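Putative glycyl-glycine endopeptidase lytM (Ruminococcus gnavus, PDB 3NYY) probably acts as a zinc-dependent metalloendopeptidase of the M23 (LytM) family, likely cutting peptide bonds in bacterial cell-wall peptidoglycan. Local coordinates at residues Gly127-Ala132 with His216-Ile221; Tyr109-Met114 with Asn233-Leu238; Tyr140-Met145 with Phe173-Leu178; Gly159-Gly164 with Gly200-Gly205. All coordinates share one frame; numbering follows the deposited sequence.

Contact 1: residues Gly127-Ala132 with His216-Ile221; sequences GTDIMA and HLHLGI
H218 sets CG anti to its backbone N (chi1 172°), and D129 holds CG beside its own N (chi1 -64°); with these torsions imidazole and carboxylate converge obliquely on one face of an antiparallel strand pair. Strands 128-132 and 216-221 carry the end of the HxxxD signature and the whole HxH signature of M23 peptidases, motifs that supply metal ligands in M23 relatives. In this model D129 and H218 bond to each other: H218 ND1 donates to the syn lone pair of D129 OD1 at 2.7 Å, the oxygen lying close to the ring plane. The carboxylate would tend to raise the basicity of the imidazole. An alanine in place of H218 would remove the ring, and would probably leave D129 OD1 without its only direct side-chain donor from the partner strand.

H216 takes the crowded position between backbone N and carbonyl carbon (chi1 71°), so its ring stands alongside D129 with the two planes perpendicular. A water in the ring plane lies 2.7 Å from H216 NE2 and donates to D129 OD1, while ND1 is held by P214 O. M131 SE rests 3.6 Å from H216 CB, and F115 of the second subunit meets the H216 ring edge-to-face. Between the strands, T128/L219 and I130/L217 are the hydrogen-bonded pairs, their side chains on the opposite face, with I130 N to L217 O at 2.8 Å. Next to H218, G127 CA comes within 3.3 Å of L219 O, and a CB at G127 would clash with both that oxygen and H218 CE1.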
loop_
_atom_site.group_PDB
_atom_site.type_symbol
_atom_site.label_atom_id
_atom_site.label_comp_id
_atom_site.label_asym_id
_atom_site.label_seq_id
_atom_site.Cartn_x
_atom_site.Cartn_y
_atom_site.Cartn_z
ATOM N N GLY A 127 9.287 -6.813 2.548
ATOM C CA GLY A 127 8.132 -7.693 2.773
ATOM C C GLY A 127 6.859 -7.018 2.330
ATOM O O GLY A 127 6.873 -6.321 1.296
ATOM N N THR A 128 5.791 -7.238 3.085
ATOM C CA THR A 128 4.483 -6.620 2.823
ATOM C C THR A 128 4.002 -6.005 4.133
ATOM O O THR A 128 4.022 -6.623 5.175
ATOM C CB THR A 128 3.478 -7.614 2.313
ATOM O OG1 THR A 128 3.994 -8.242 1.116
ATOM C CG2 THR A 128 2.106 -6.940 2.004
ATOM N N ASP A 129 3.598 -4.745 4.055
ATOM C CA ASP A 129 3.044 -3.993 5.187
ATOM C C ASP A 129 1.535 -3.994 5.154
ATOM O O ASP A 129 0.920 -3.466 4.235
ATOM C CB ASP A 129 3.619 -2.588 5.198
ATOM C CG ASP A 129 5.121 -2.596 5.431
ATOM O OD1 ASP A 129 5.566 -3.410 6.246
ATOM O OD2 ASP A 129 5.856 -1.878 4.735
ATOM N N ILE A 130 0.934 -4.648 6.134
ATOM C CA ILE A 130 -0.500 -4.781 6.211
ATOM C C ILE A 130 -1.010 -3.700 7.198
ATOM O O ILE A 130 -0.806 -3.781 8.437
ATOM C CB ILE A 130 -0.890 -6.157 6.606
ATOM C CG1 ILE A 130 -0.420 -7.175 5.563
ATOM C CG2 ILE A 130 -2.411 -6.232 6.757
ATOM C CD1 ILE A 130 -0.520 -8.615 6.049
HETATM N N MSE A 131 -1.674 -2.694 6.630
HETATM C CA MSE A 131 -2.035 -1.481 7.344
HETATM C C MSE A 131 -3.358 -1.570 8.031
HETATM O O MSE A 131 -4.348 -2.029 7.455
HETATM C CB MSE A 131 -2.012 -0.250 6.422
HETATM C CG MSE A 131 -0.757 -0.125 5.524
HETATM SE SE MSE A 131 0.887 0.160 6.434
HETATM C CE MSE A 131 2.040 0.708 4.947
ATOM N N ALA A 132 -3.374 -1.161 9.308
ATOM C CA ALA A 132 -4.636 -1.065 10.059
ATOM C C ALA A 132 -5.539 0.103 9.530
ATOM O O ALA A 132 -5.070 1.235 9.408
ATOM C CB ALA A 132 -4.348 -0.801 11.542
ATOM N N HIS A 216 0.590 -1.229 11.876
ATOM C CA HIS A 216 0.600 -2.158 10.785
ATOM C C HIS A 216 1.338 -3.406 11.184
ATOM O O HIS A 216 2.168 -3.407 12.120
ATOM C CB HIS A 216 1.295 -1.545 9.552
ATOM C CG HIS A 216 2.775 -1.388 9.667
ATOM N ND1 HIS A 216 3.397 -0.481 10.506
ATOM C CD2 HIS A 216 3.769 -2.032 9.003
ATOM C CE1 HIS A 216 4.713 -0.613 10.379
ATOM N NE2 HIS A 216 4.966 -1.526 9.453
ATOM N N LEU A 217 1.018 -4.483 10.470
ATOM C CA LEU A 217 1.821 -5.712 10.569
ATOM C C LEU A 217 2.809 -5.721 9.423
ATOM O O LEU A 217 2.410 -5.642 8.256
ATOM C CB LEU A 217 0.968 -6.969 10.396
ATOM C CG LEU A 217 1.753 -8.274 10.321
ATOM C CD1 LEU A 217 2.590 -8.612 11.636
ATOM C CD2 LEU A 217 0.790 -9.448 9.972
ATOM N N HIS A 218 4.107 -5.799 9.726
ATOM C CA HIS A 218 5.068 -6.082 8.665
ATOM C C HIS A 218 5.240 -7.597 8.595
ATOM O O HIS A 218 5.612 -8.229 9.604
ATOM C CB HIS A 218 6.417 -5.390 8.892
ATOM C CG HIS A 218 7.451 -5.821 7.916
ATOM N ND1 HIS A 218 7.589 -5.215 6.683
ATOM C CD2 HIS A 218 8.343 -6.845 7.948
ATOM C CE1 HIS A 218 8.543 -5.847 6.002
ATOM N NE2 HIS A 218 9.040 -6.818 6.755
ATOM N N LEU A 219 4.998 -8.159 7.409
ATOM C CA LEU A 219 5.165 -9.609 7.153
ATOM C C LEU A 219 6.334 -9.794 6.216
ATOM O O LEU A 219 6.410 -9.165 5.149
ATOM C CB LEU A 219 3.911 -10.218 6.550
ATOM C CG LEU A 219 4.118 -11.721 6.188
ATOM C CD1 LEU A 219 4.023 -12.500 7.592
ATOM C CD2 LEU A 219 3.160 -12.181 5.126
ATOM N N GLY A 220 7.247 -10.680 6.606
ATOM C CA GLY A 220 8.330 -11.113 5.753
ATOM C C GLY A 220 8.316 -12.621 5.618
ATOM O O GLY A 220 7.828 -13.329 6.475
ATOM N N ILE A 221 8.811 -13.097 4.488
ATOM C CA ILE A 221 9.032 -14.555 4.277
ATOM C C ILE A 221 10.464 -14.691 3.823
ATOM O O ILE A 221 10.873 -14.046 2.832
ATOM C CB ILE A 221 8.081 -15.129 3.223
ATOM C CG1 ILE A 221 6.642 -14.916 3.644
ATOM C CG2 ILE A 221 8.347 -16.671 3.028
ATOM C CD1 ILE A 221 5.548 -15.307 2.631
HETATM O O HOH W 1 7.434 -1.791 8.305
#

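Contact 2: residues Tyr109-Met114 with Asn233-Leu238; sequences YVDSWM and NPYPVL
An Asx turn leads into helix 113-117 here, and it locks onto the capped start of helix 235-240. D111 turns CG anti to its backbone N (chi1 -167°), and its OD1 accepts from W113 N through the anti lone pair. The same oxygen takes a second bond, from N233 ND2 at 2.9 Å, arriving from above the carboxylate plane; the bond from ND2 to D111 OD2 is weak. The other end of the N233 amide does the capping: OD1 accepts from Y235 N at 3.1 Å, well above the carbonyl plane, and also from a water that accepts from S112 N. One asparagine thus serves both helix starts, and R20 O is a further partner of its ND2.

Two rings flank the D111-N233 bond. W113 lays one indole face over N233 CB, ring and amide planes only 19° apart. D111 CB sits over one face of the Y235 ring in a CH-pi contact, 3.6 Å from the centroid. Y109 crosses Y235 obliquely, its CE2 touching CE1, and a water joins Y109 O to Y235 OH, which R239 also holds.

In the fold, Y109, P234, Y235 and L238 all lean on T128 of strand 128-132, W113 reaches R19 and R20 of helix 16-20, and V110 packs on M131 of the second subunit.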
loop_
_atom_site.group_PDB
_atom_site.type_symbol
_atom_site.label_atom_id
_atom_site.label_comp_id
_atom_site.label_asym_id
_atom_site.label_seq_id
_atom_site.Cartn_x
_atom_site.Cartn_y
_atom_site.Cartn_z
ATOM N N TYR A 109 -3.252 -3.265 1.953
ATOM C CA TYR A 109 -1.872 -3.588 1.642
ATOM C C TYR A 109 -1.666 -3.591 0.143
ATOM O O TYR A 109 -2.608 -3.857 -0.629
ATOM C CB TYR A 109 -1.451 -4.921 2.250
ATOM C CG TYR A 109 -2.165 -6.152 1.720
ATOM C CD1 TYR A 109 -3.420 -6.490 2.168
ATOM C CD2 TYR A 109 -1.536 -6.993 0.795
ATOM C CE1 TYR A 109 -4.074 -7.654 1.686
ATOM C CE2 TYR A 109 -2.178 -8.124 0.318
ATOM C CZ TYR A 109 -3.412 -8.453 0.778
ATOM O OH TYR A 109 -4.007 -9.593 0.260
ATOM N N VAL A 110 -0.426 -3.304 -0.249
ATOM C CA VAL A 110 -0.017 -3.254 -1.647
ATOM C C VAL A 110 1.265 -4.055 -1.836
ATOM O O VAL A 110 1.931 -4.440 -0.869
ATOM C CB VAL A 110 0.214 -1.806 -2.148
ATOM C CG1 VAL A 110 -1.072 -0.971 -2.112
ATOM C CG2 VAL A 110 1.336 -1.127 -1.374
ATOM N N ASP A 111 1.561 -4.364 -3.078
ATOM C CA ASP A 111 2.835 -4.987 -3.471
ATOM C C ASP A 111 3.896 -3.905 -3.519
ATOM O O ASP A 111 4.002 -3.161 -4.499
ATOM C CB ASP A 111 2.697 -5.641 -4.836
ATOM C CG ASP A 111 3.867 -6.570 -5.179
ATOM O OD1 ASP A 111 4.898 -6.469 -4.506
ATOM O OD2 ASP A 111 3.708 -7.393 -6.120
ATOM N N SER A 112 4.712 -3.843 -2.485
ATOM C CA SER A 112 5.754 -2.804 -2.390
ATOM C C SER A 112 7.137 -3.295 -2.784
ATOM O O SER A 112 8.123 -2.564 -2.631
ATOM C CB SER A 112 5.786 -2.277 -0.955
ATOM O OG SER A 112 6.023 -3.339 -0.041
ATOM N N TRP A 113 7.227 -4.527 -3.279
ATOM C CA TRP A 113 8.494 -5.195 -3.507
ATOM C C TRP A 113 9.441 -4.383 -4.391
ATOM O O TRP A 113 10.595 -4.181 -4.050
ATOM C CB TRP A 113 8.265 -6.590 -4.124
ATOM C CG TRP A 113 9.539 -7.384 -4.133
ATOM C CD1 TRP A 113 10.379 -7.602 -5.181
ATOM C CD2 TRP A 113 10.122 -7.990 -2.998
ATOM N NE1 TRP A 113 11.460 -8.363 -4.755
ATOM C CE2 TRP A 113 11.307 -8.625 -3.421
ATOM C CE3 TRP A 113 9.732 -8.115 -1.656
ATOM C CZ2 TRP A 113 12.136 -9.300 -2.534
ATOM C CZ3 TRP A 113 10.542 -8.812 -0.782
ATOM C CH2 TRP A 113 11.740 -9.376 -1.225
HETATM N N MSE A 114 8.948 -3.898 -5.513
HETATM C CA MSE A 114 9.816 -3.185 -6.445
HETATM C C MSE A 114 10.190 -1.800 -5.961
HETATM O O MSE A 114 11.261 -1.295 -6.327
HETATM C CB MSE A 114 9.198 -3.147 -7.828
HETATM C CG MSE A 114 9.004 -4.523 -8.357
HETATM SE SE MSE A 114 9.074 -4.580 -10.271
HETATM C CE MSE A 114 7.315 -4.436 -10.771
ATOM N N ASN A 233 9.018 -11.913 -1.855
ATOM C CA ASN A 233 7.800 -11.110 -1.813
ATOM C C ASN A 233 6.618 -11.881 -1.246
ATOM O O ASN A 233 6.155 -12.840 -1.886
ATOM C CB ASN A 233 7.488 -10.611 -3.224
ATOM C CG ASN A 233 6.425 -9.537 -3.271
ATOM O OD1 ASN A 233 5.963 -9.029 -2.219
ATOM N ND2 ASN A 233 6.070 -9.106 -4.526
ATOM N N PRO A 234 6.048 -11.423 -0.095
ATOM C CA PRO A 234 4.878 -12.139 0.403
ATOM C C PRO A 234 3.573 -11.727 -0.259
ATOM O O PRO A 234 2.554 -12.351 -0.006
ATOM C CB PRO A 234 4.808 -11.701 1.880
ATOM C CG PRO A 234 6.140 -11.130 2.185
ATOM C CD PRO A 234 6.572 -10.473 0.907
ATOM N N TYR A 235 3.576 -10.675 -1.068
ATOM C CA TYR A 235 2.324 -10.144 -1.548
ATOM C C TYR A 235 1.452 -11.184 -2.282
ATOM O O TYR A 235 0.270 -11.345 -1.952
ATOM C CB TYR A 235 2.554 -8.882 -2.416
ATOM C CG TYR A 235 1.286 -8.329 -3.017
ATOM C CD1 TYR A 235 0.494 -7.470 -2.261
ATOM C CD2 TYR A 235 0.852 -8.683 -4.308
ATOM C CE1 TYR A 235 -0.677 -6.942 -2.761
ATOM C CE2 TYR A 235 -0.367 -8.124 -4.804
ATOM C CZ TYR A 235 -1.109 -7.283 -3.990
ATOM O OH TYR A 235 -2.328 -6.695 -4.400
ATOM N N PRO A 236 2.021 -11.924 -3.260
ATOM C CA PRO A 236 1.115 -12.851 -3.974
ATOM C C PRO A 236 0.516 -13.980 -3.125
ATOM O O PRO A 236 -0.693 -14.301 -3.275
ATOM C CB PRO A 236 1.991 -13.350 -5.150
ATOM C CG PRO A 236 2.991 -12.179 -5.360
ATOM C CD PRO A 236 3.311 -11.771 -3.949
ATOM N N VAL A 237 1.303 -14.538 -2.209
ATOM C CA VAL A 237 0.757 -15.561 -1.282
ATOM C C VAL A 237 -0.268 -14.957 -0.316
ATOM O O VAL A 237 -1.273 -15.568 -0.005
ATOM C CB VAL A 237 1.844 -16.387 -0.626
ATOM C CG1 VAL A 237 2.594 -15.634 0.485
ATOM C CG2 VAL A 237 1.280 -17.754 -0.050
ATOM N N LEU A 238 -0.089 -13.679 0.050
ATOM C CA LEU A 238 -1.087 -13.006 0.872
ATOM C C LEU A 238 -2.378 -12.855 0.101
ATOM O O LEU A 238 -3.443 -13.085 0.669
ATOM C CB LEU A 238 -0.614 -11.638 1.359
ATOM C CG LEU A 238 0.374 -11.660 2.508
ATOM C CD1 LEU A 238 1.092 -10.325 2.691
ATOM C CD2 LEU A 238 -0.326 -12.091 3.877
HETATM O O HOH W 2 -3.655 -5.236 -2.562
HETATM O O HOH W 3 5.195 -6.615 -0.952
#

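Contact 3: residues Tyr140-Met145 with Phe173-Leu178; sequences YPVVSM and FYYAHL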
loop_
_atom_site.group_PDB
_atom_site.type_symbol
_atom_site.label_atom_id
_atom_site.label_comp_id
_atom_site.label_asym_id
_atom_site.label_seq_id
_atom_site.Cartn_x
_atom_site.Cartn_y
_atom_site.Cartn_z
ATOM N N TYR A 140 -6.039 -5.299 16.483
ATOM C CA TYR A 140 -6.058 -6.369 15.494
ATOM C C TYR A 140 -5.214 -7.546 15.963
ATOM O O TYR A 140 -4.005 -7.406 16.175
ATOM C CB TYR A 140 -5.491 -5.908 14.140
ATOM C CG TYR A 140 -6.300 -4.931 13.367
ATOM C CD1 TYR A 140 -6.189 -3.565 13.634
ATOM C CD2 TYR A 140 -7.181 -5.368 12.399
ATOM C CE1 TYR A 140 -6.936 -2.646 12.915
ATOM C CE2 TYR A 140 -7.940 -4.453 11.672
ATOM C CZ TYR A 140 -7.806 -3.116 11.937
ATOM O OH TYR A 140 -8.584 -2.237 11.176
ATOM N N PRO A 141 -5.817 -8.741 16.128
ATOM C CA PRO A 141 -4.962 -9.902 16.370
ATOM C C PRO A 141 -4.126 -10.254 15.143
ATOM O O PRO A 141 -4.505 -9.905 14.012
ATOM C CB PRO A 141 -5.945 -11.038 16.671
ATOM C CG PRO A 141 -7.318 -10.403 16.669
ATOM C CD PRO A 141 -7.234 -9.109 16.008
ATOM N N VAL A 142 -3.001 -10.909 15.393
ATOM C CA VAL A 142 -2.111 -11.459 14.369
ATOM C C VAL A 142 -2.014 -12.944 14.667
ATOM O O VAL A 142 -1.677 -13.343 15.780
ATOM C CB VAL A 142 -0.748 -10.760 14.387
ATOM C CG1 VAL A 142 0.205 -11.461 13.430
ATOM C CG2 VAL A 142 -0.921 -9.233 14.022
ATOM N N VAL A 143 -2.373 -13.762 13.667
ATOM C CA VAL A 143 -2.342 -15.197 13.767
ATOM C C VAL A 143 -1.344 -15.781 12.791
ATOM O O VAL A 143 -0.982 -15.173 11.772
ATOM C CB VAL A 143 -3.721 -15.818 13.524
ATOM C CG1 VAL A 143 -4.721 -15.282 14.536
ATOM C CG2 VAL A 143 -4.195 -15.619 12.076
ATOM N N SER A 144 -0.868 -16.970 13.109
ATOM C CA SER A 144 0.151 -17.630 12.309
ATOM C C SER A 144 -0.474 -18.107 11.008
ATOM O O SER A 144 -1.486 -18.797 11.009
ATOM C CB SER A 144 0.708 -18.853 13.025
ATOM O OG SER A 144 1.849 -19.402 12.329
HETATM N N MSE A 145 0.163 -17.784 9.911
HETATM C CA MSE A 145 -0.335 -18.211 8.600
HETATM C C MSE A 145 -0.180 -19.709 8.405
HETATM O O MSE A 145 -0.889 -20.296 7.598
HETATM C CB MSE A 145 0.408 -17.448 7.504
HETATM C CG MSE A 145 0.090 -15.935 7.493
HETATM SE SE MSE A 145 1.219 -14.945 6.261
HETATM C CE MSE A 145 0.397 -15.476 4.642
ATOM N N PHE A 173 8.565 -17.371 8.506
ATOM C CA PHE A 173 7.562 -16.314 8.454
ATOM C C PHE A 173 7.830 -15.328 9.571
ATOM O O PHE A 173 7.885 -15.705 10.739
ATOM C CB PHE A 173 6.165 -16.941 8.567
ATOM C CG PHE A 173 5.730 -17.629 7.304
ATOM C CD1 PHE A 173 6.250 -18.856 6.910
ATOM C CD2 PHE A 173 4.810 -17.001 6.479
ATOM C CE1 PHE A 173 5.853 -19.425 5.679
ATOM C CE2 PHE A 173 4.399 -17.556 5.304
ATOM C CZ PHE A 173 4.925 -18.774 4.883
ATOM N N TYR A 174 7.982 -14.052 9.203
ATOM C CA TYR A 174 8.421 -13.001 10.083
ATOM C C TYR A 174 7.318 -12.015 10.313
ATOM O O TYR A 174 6.797 -11.490 9.346
ATOM C CB TYR A 174 9.625 -12.321 9.402
ATOM C CG TYR A 174 10.219 -11.102 10.078
ATOM C CD1 TYR A 174 10.875 -11.207 11.300
ATOM C CD2 TYR A 174 10.156 -9.850 9.487
ATOM C CE1 TYR A 174 11.439 -10.070 11.880
ATOM C CE2 TYR A 174 10.739 -8.751 10.065
ATOM C CZ TYR A 174 11.385 -8.865 11.261
ATOM O OH TYR A 174 11.957 -7.750 11.873
ATOM N N TYR A 175 6.971 -11.779 11.585
ATOM C CA TYR A 175 5.842 -10.910 11.961
ATOM C C TYR A 175 6.407 -9.831 12.863
ATOM O O TYR A 175 6.919 -10.126 13.951
ATOM C CB TYR A 175 4.764 -11.692 12.697
ATOM C CG TYR A 175 4.209 -12.887 11.945
ATOM C CD1 TYR A 175 4.909 -14.100 11.922
ATOM C CD2 TYR A 175 2.952 -12.839 11.348
ATOM C CE1 TYR A 175 4.416 -15.224 11.261
ATOM C CE2 TYR A 175 2.443 -13.944 10.697
ATOM C CZ TYR A 175 3.174 -15.142 10.632
ATOM O OH TYR A 175 2.634 -16.222 9.911
ATOM N N ALA A 176 6.310 -8.573 12.440
ATOM C CA ALA A 176 6.978 -7.457 13.115
ATOM C C ALA A 176 6.062 -6.270 13.464
ATOM O O ALA A 176 4.925 -6.143 12.977
ATOM C CB ALA A 176 8.185 -6.970 12.276
ATOM N N HIS A 177 6.576 -5.468 14.404
ATOM C CA HIS A 177 5.955 -4.244 14.958
ATOM C C HIS A 177 4.774 -4.507 15.875
ATOM O O HIS A 177 3.976 -3.578 16.122
ATOM C CB HIS A 177 5.593 -3.247 13.852
ATOM C CG HIS A 177 6.725 -2.965 12.928
ATOM N ND1 HIS A 177 7.919 -2.441 13.371
ATOM C CD2 HIS A 177 6.893 -3.219 11.609
ATOM C CE1 HIS A 177 8.768 -2.361 12.355
ATOM N NE2 HIS A 177 8.174 -2.834 11.278
ATOM N N LEU A 178 4.695 -5.734 16.417
ATOM C CA LEU A 178 3.612 -6.137 17.308
ATOM C C LEU A 178 3.569 -5.244 18.579
ATOM O O LEU A 178 4.619 -4.802 19.101
ATOM C CB LEU A 178 3.747 -7.609 17.746
ATOM C CG LEU A 178 3.779 -8.654 16.620
ATOM C CD1 LEU A 178 4.122 -10.057 17.237
ATOM C CD2 LEU A 178 2.436 -8.692 15.903
HETATM O O HOH W 4 3.640 -18.631 10.379
#
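The Y175 ring meets no group of 140-145 squarely on a face: V142 CG1 touches its CD2 obliquely at 3.7 Å, and a water lies at its edge, in the ring plane. The F173 ring is likewise approached obliquely, by M145 SE at 4.1 Å from CD2, a Met-aromatic contact in which the two side chains cross at about a right angle. M145 carries CG anti to its carbonyl carbon (chi1 -67°) and runs extended through chi2 (172°), bringing SE to the ring; the bend at chi3 turns only CE.

The one direct polar bond is at the tip of Y175. Its OH accepts from M145 N at 2.9 Å, almost straight at 175°, and is also bonded to the water, which donates to S144 OG, also bonded to T146 O. A phenylalanine in place of Y175 would lack the hydroxyl, and M145 N would probably lose its acceptor in this buried place. V142 CG2 meets L178 CD2 at 3.9 Å, widening the apolar patch.

Strand 172-178 lies in the main antiparallel sheet, 141-143 in the small sheet with 195-198 and 180-181; Y175 reaches from one to the other, also touching L196, consistent with the layered two-sheet beta core of M23 peptidase domains.

Contact 4: residues Gly159-Gly164 with Gly200-Gly205; sequences GGWRIG and GDSGYG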
loop_
_atom_site.group_PDB
_atom_site.type_symbol
_atom_site.label_atom_id
_atom_site.label_comp_id
_atom_site.label_asym_id
_atom_site.label_seq_id
_atom_site.Cartn_x
_atom_site.Cartn_y
_atom_site.Cartn_z
ATOM N N GLY A 159 12.482 -3.963 13.649
ATOM C CA GLY A 159 11.246 -4.737 13.626
ATOM C C GLY A 159 10.388 -4.586 14.878
ATOM O O GLY A 159 9.331 -5.188 14.986
ATOM N N GLY A 160 10.819 -3.767 15.837
ATOM C CA GLY A 160 10.098 -3.755 17.137
ATOM C C GLY A 160 9.959 -5.130 17.743
ATOM O O GLY A 160 10.871 -5.968 17.687
ATOM N N TRP A 161 8.792 -5.388 18.332
ATOM C CA TRP A 161 8.488 -6.712 18.870
ATOM C C TRP A 161 8.131 -7.596 17.675
ATOM O O TRP A 161 7.100 -7.387 16.991
ATOM C CB TRP A 161 7.301 -6.688 19.828
ATOM C CG TRP A 161 7.555 -5.858 21.024
ATOM C CD1 TRP A 161 6.915 -4.677 21.370
ATOM C CD2 TRP A 161 8.579 -6.065 21.996
ATOM N NE1 TRP A 161 7.457 -4.190 22.543
ATOM C CE2 TRP A 161 8.472 -5.025 22.943
ATOM C CE3 TRP A 161 9.558 -7.079 22.205
ATOM C CZ2 TRP A 161 9.338 -4.928 24.029
ATOM C CZ3 TRP A 161 10.399 -6.986 23.296
ATOM C CH2 TRP A 161 10.260 -5.945 24.216
ATOM N N ARG A 162 8.999 -8.554 17.393
ATOM C CA ARG A 162 8.800 -9.468 16.309
ATOM C C ARG A 162 8.822 -10.901 16.792
ATOM O O ARG A 162 9.325 -11.232 17.871
ATOM C CB ARG A 162 9.813 -9.251 15.159
ATOM C CG ARG A 162 11.305 -9.467 15.432
ATOM C CD ARG A 162 11.647 -10.957 15.427
ATOM N NE ARG A 162 13.058 -11.297 15.295
ATOM C CZ ARG A 162 13.924 -11.363 16.299
ATOM N NH1 ARG A 162 13.564 -11.077 17.566
ATOM N NH2 ARG A 162 15.186 -11.686 16.034
ATOM N N ILE A 163 8.225 -11.734 15.973
ATOM C CA ILE A 163 8.219 -13.165 16.215
ATOM C C ILE A 163 8.431 -13.837 14.870
ATOM O O ILE A 163 7.899 -13.382 13.855
ATOM C CB ILE A 163 6.917 -13.628 16.958
ATOM C CG1 ILE A 163 7.037 -15.079 17.439
ATOM C CG2 ILE A 163 5.656 -13.354 16.148
ATOM C CD1 ILE A 163 5.946 -15.458 18.457
ATOM N N GLY A 164 9.185 -14.945 14.886
ATOM C CA GLY A 164 9.489 -15.698 13.677
ATOM C C GLY A 164 9.088 -17.161 13.835
ATOM O O GLY A 164 9.394 -17.780 14.840
ATOM N N GLY A 200 0.797 -3.838 16.150
ATOM C CA GLY A 200 1.185 -2.611 16.827
ATOM C C GLY A 200 1.922 -1.602 15.967
ATOM O O GLY A 200 1.841 -1.625 14.734
ATOM N N ASP A 201 2.630 -0.711 16.666
ATOM C CA ASP A 201 3.486 0.283 16.049
ATOM C C ASP A 201 4.819 0.361 16.730
ATOM O O ASP A 201 5.425 1.435 16.826
ATOM C CB ASP A 201 2.774 1.642 16.000
ATOM C CG ASP A 201 2.363 2.179 17.372
ATOM O OD1 ASP A 201 2.771 1.622 18.434
ATOM O OD2 ASP A 201 1.608 3.193 17.378
ATOM N N SER A 202 5.293 -0.791 17.192
ATOM C CA SER A 202 6.542 -0.867 17.923
ATOM C C SER A 202 7.738 -0.849 16.997
ATOM O O SER A 202 7.729 -1.450 15.920
ATOM C CB SER A 202 6.564 -2.090 18.834
ATOM O OG SER A 202 6.629 -3.327 18.100
ATOM N N GLY A 203 8.801 -0.194 17.441
ATOM C CA GLY A 203 10.043 -0.174 16.700
ATOM C C GLY A 203 10.692 1.192 16.728
ATOM O O GLY A 203 10.143 2.154 17.294
ATOM N N TYR A 204 11.876 1.240 16.118
ATOM C CA TYR A 204 12.630 2.491 15.831
ATOM C C TYR A 204 12.956 3.255 17.082
ATOM O O TYR A 204 12.525 4.413 17.266
ATOM C CB TYR A 204 11.894 3.379 14.819
ATOM N N GLY A 205 13.681 2.581 17.966
ATOM C CA GLY A 205 14.238 3.198 19.170
ATOM C C GLY A 205 14.708 2.076 20.072
ATOM O O GLY A 205 14.814 0.932 19.612
#
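S202 OG is the best-held polar atom, gripped twice: it accepts from W161 N at 3.0 Å, nearly straight (166°), and it is hydrogen-bonded to L178 O. The hydroxyl stands in the crowded position between backbone N and carbonyl carbon (chi1 69°), which directs it at the 159-164 chain. From there it also touches the W161 ring obliquely, with OG 3.5 Å from CD1, while S202 CB lies 3.6 Å from the same carbon. W155 meets that indole edge-to-face.

Beside the bond the backbones come very close. G160 CA lies 3.6 Å from G203 CA and makes a CA-H...O contact with S202 O at 3.5 Å. A CB on G160 would clash with S202 O and G203 N, and G160 has positive phi (53°) besides; at G203 a CB would be jammed against the carbonyl oxygen of the residue before. Glycine on both sides is what permits the approach. S202 O has another task, taking the hydrogen bond from H177 ND1.

The loop after strand 195-198 is thereby pinned to the corner at W161, just past G159 and G160, which both face L156: a classic beta bulge at the entry to strand 162-166.

In the fold
Strand 216-225 carries contact 1 and borders the others. Contact 3 is its sheet neighbour through strand 172-178, with H218 O 2.9 Å from A176 N. Contact 4 crosses contact 3 along the chain, meets it through S202 and H177, and reaches contact 1 where H216 N lies 3.1 Å from G200 O. H177 in turn packs on H216, and H216 NE2 lies 3.4 Å from H177 CD2, so contacts 1, 3 and 4 all bear on the histidine cluster that, by family analogy, is the probable active site. Contact 2, centred about 9 Å from contact 1, lies along T128; it is about 20 Å from contact 4, centre to centre, without touching it. Contacts 1 and 2 both meet the second subunit.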